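Local coordinates for protein laccase (Uncultured bacterium, PDB 4F7K) that probably oxidises phenolic and related substrates and passes their electrons to molecular oxygen, reducing it to water, at residues Ala39-Val44 with Pro94-Phe99. Sequence-based numbering, arbitrary orientation.
Sequences ARQGEV and PDAGTF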
loop_
_atom_site.group_PDB
_atom_site.type_symbol
_atom_site.label_atom_id
_atom_site.label_comp_id
_atom_site.label_asym_id
_atom_site.label_seq_id
_atom_site.Cartn_x
_atom_site.Cartn_y
_atom_site.Cartn_z
ATOM N N ALA A 39 8.459 -9.984 -9.351
ATOM C CA ALA A 39 8.651 -10.207 -10.794
ATOM C C ALA A 39 9.326 -8.988 -11.402
ATOM O O ALA A 39 9.159 -7.900 -10.894
ATOM C CB ALA A 39 7.307 -10.455 -11.464
ATOM N N ARG A 40 10.083 -9.150 -12.481
ATOM C CA ARG A 40 10.658 -7.996 -13.170
ATOM C C ARG A 40 9.552 -7.255 -13.934
ATOM O O ARG A 40 8.571 -7.860 -14.382
ATOM C CB ARG A 40 11.802 -8.422 -14.133
ATOM C CG ARG A 40 12.880 -9.250 -13.461
ATOM C CD ARG A 40 14.057 -9.564 -14.384
ATOM N NE ARG A 40 15.186 -8.670 -14.138
ATOM N N GLN A 41 9.681 -5.948 -14.042
ATOM C CA GLN A 41 8.781 -5.171 -14.901
ATOM C C GLN A 41 8.633 -5.859 -16.276
ATOM O O GLN A 41 9.629 -6.261 -16.892
ATOM C CB GLN A 41 9.376 -3.769 -15.103
ATOM C CG GLN A 41 8.445 -2.764 -15.693
ATOM C CD GLN A 41 9.069 -1.363 -15.819
ATOM O OE1 GLN A 41 10.201 -1.116 -15.399
ATOM N NE2 GLN A 41 8.313 -0.449 -16.394
ATOM N N GLY A 42 7.394 -6.017 -16.729
ATOM C CA GLY A 42 7.112 -6.553 -18.069
ATOM C C GLY A 42 6.766 -8.027 -18.038
ATOM O O GLY A 42 6.226 -8.574 -19.016
ATOM N N GLU A 43 7.073 -8.669 -16.905
ATOM C CA GLU A 43 6.882 -10.110 -16.743
ATOM C C GLU A 43 5.506 -10.484 -16.186
ATOM O O GLU A 43 4.764 -9.654 -15.671
ATOM C CB GLU A 43 7.936 -10.702 -15.817
ATOM C CG GLU A 43 9.380 -10.692 -16.292
ATOM C CD GLU A 43 10.316 -11.410 -15.287
ATOM O OE1 GLU A 43 10.010 -11.458 -14.040
ATOM O OE2 GLU A 43 11.367 -11.922 -15.755
ATOM N N VAL A 44 5.191 -11.762 -16.291
ATOM C CA VAL A 44 3.896 -12.269 -15.908
ATOM C C VAL A 44 3.944 -12.804 -14.490
ATOM O O VAL A 44 4.845 -13.568 -14.150
ATOM C CB VAL A 44 3.422 -13.396 -16.858
ATOM C CG1 VAL A 44 1.953 -13.710 -16.617
ATOM C CG2 VAL A 44 3.623 -12.989 -18.284
ATOM N N PRO A 94 3.283 -3.881 -15.487
ATOM C CA PRO A 94 3.938 -2.979 -16.434
ATOM C C PRO A 94 4.777 -1.887 -15.749
ATOM O O PRO A 94 5.558 -1.205 -16.416
ATOM C CB PRO A 94 2.745 -2.357 -17.177
ATOM C CG PRO A 94 1.690 -2.257 -16.069
ATOM C CD PRO A 94 1.909 -3.437 -15.164
ATOM N N ASP A 95 4.595 -1.695 -14.442
ATOM C CA ASP A 95 5.349 -0.657 -13.728
ATOM C C ASP A 95 6.229 -1.193 -12.645
ATOM O O ASP A 95 5.802 -2.032 -11.841
ATOM C CB ASP A 95 4.437 0.393 -13.111
ATOM C CG ASP A 95 3.373 0.828 -14.037
ATOM O OD1 ASP A 95 3.704 1.372 -15.102
ATOM O OD2 ASP A 95 2.194 0.593 -13.711
ATOM N N ALA A 96 7.446 -0.670 -12.598
ATOM C CA ALA A 96 8.390 -1.054 -11.573
ATOM C C ALA A 96 8.008 -0.360 -10.273
ATOM O O ALA A 96 7.778 0.845 -10.259
ATOM C CB ALA A 96 9.803 -0.691 -11.973
ATOM N N GLY A 97 7.969 -1.109 -9.184
ATOM C CA GLY A 97 7.836 -0.461 -7.890
ATOM C C GLY A 97 7.285 -1.347 -6.782
ATOM O O GLY A 97 7.174 -2.552 -6.952
ATOM N N THR A 98 6.989 -0.698 -5.651
ATOM C CA THR A 98 6.424 -1.312 -4.456
ATOM C C THR A 98 4.902 -1.240 -4.518
ATOM O O THR A 98 4.281 -0.153 -4.507
ATOM C CB THR A 98 6.894 -0.575 -3.208
ATOM O OG1 THR A 98 8.314 -0.486 -3.229
ATOM C CG2 THR A 98 6.455 -1.301 -1.946
ATOM N N PHE A 99 4.308 -2.413 -4.633
ATOM C CA PHE A 99 2.854 -2.523 -4.652
ATOM C C PHE A 99 2.469 -3.437 -3.492
ATOM O O PHE A 99 3.342 -3.789 -2.686
ATOM C CB PHE A 99 2.389 -3.011 -6.038
ATOM C CG PHE A 99 2.718 -2.030 -7.141
ATOM C CD1 PHE A 99 1.965 -0.871 -7.315
ATOM C CD2 PHE A 99 3.806 -2.248 -7.986
ATOM C CE1 PHE A 99 2.272 0.052 -8.301
ATOM C CE2 PHE A 99 4.122 -1.337 -8.985
ATOM C CZ PHE A 99 3.354 -0.166 -9.148
#
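Q41 lays its carboxamide along the backbone of P94 to A96 and grips it through one hydrogen bond, from NE2 to the carbonyl O of P94 at 2.9 Å. The bond is moderately bent, with an N-H...O angle of 152°, and the donor stands 32° off the plane of that carbonyl. The other branch of the amide turns to A96, where OE1 rests on the methyl CB at 3.5 Å. At Q41, CG lies trans to the main-chain nitrogen (chi1 -167°) and the chain runs out extended, its CG passing 3.4 Å from P94 O. In this N-terminal cupredoxin-like domain the contact links two strand connections: the type II turn R40-E43, leading from strand 37-40 into strand 44-51 of the other sheet, and the link from strand 86-92 to strand 97-103, which R92 and A93 also tie to the turn. G42 takes the turn's positive phi, where a CB would jam against the carbonyl O of Q41. E43 N bonds to R40 O at 3.0 Å. R40 N donates to E43 OE1 (2.8 Å) from above the carboxylate plane. Replacing Q41 with a leucine would probably leave P94 O without the NE2 donor. The CB of D95 leaves its backbone away from segment 39-44, and its OD1 forms a salt bridge with R65, while P124 and N281 also touch the Q41 side chain.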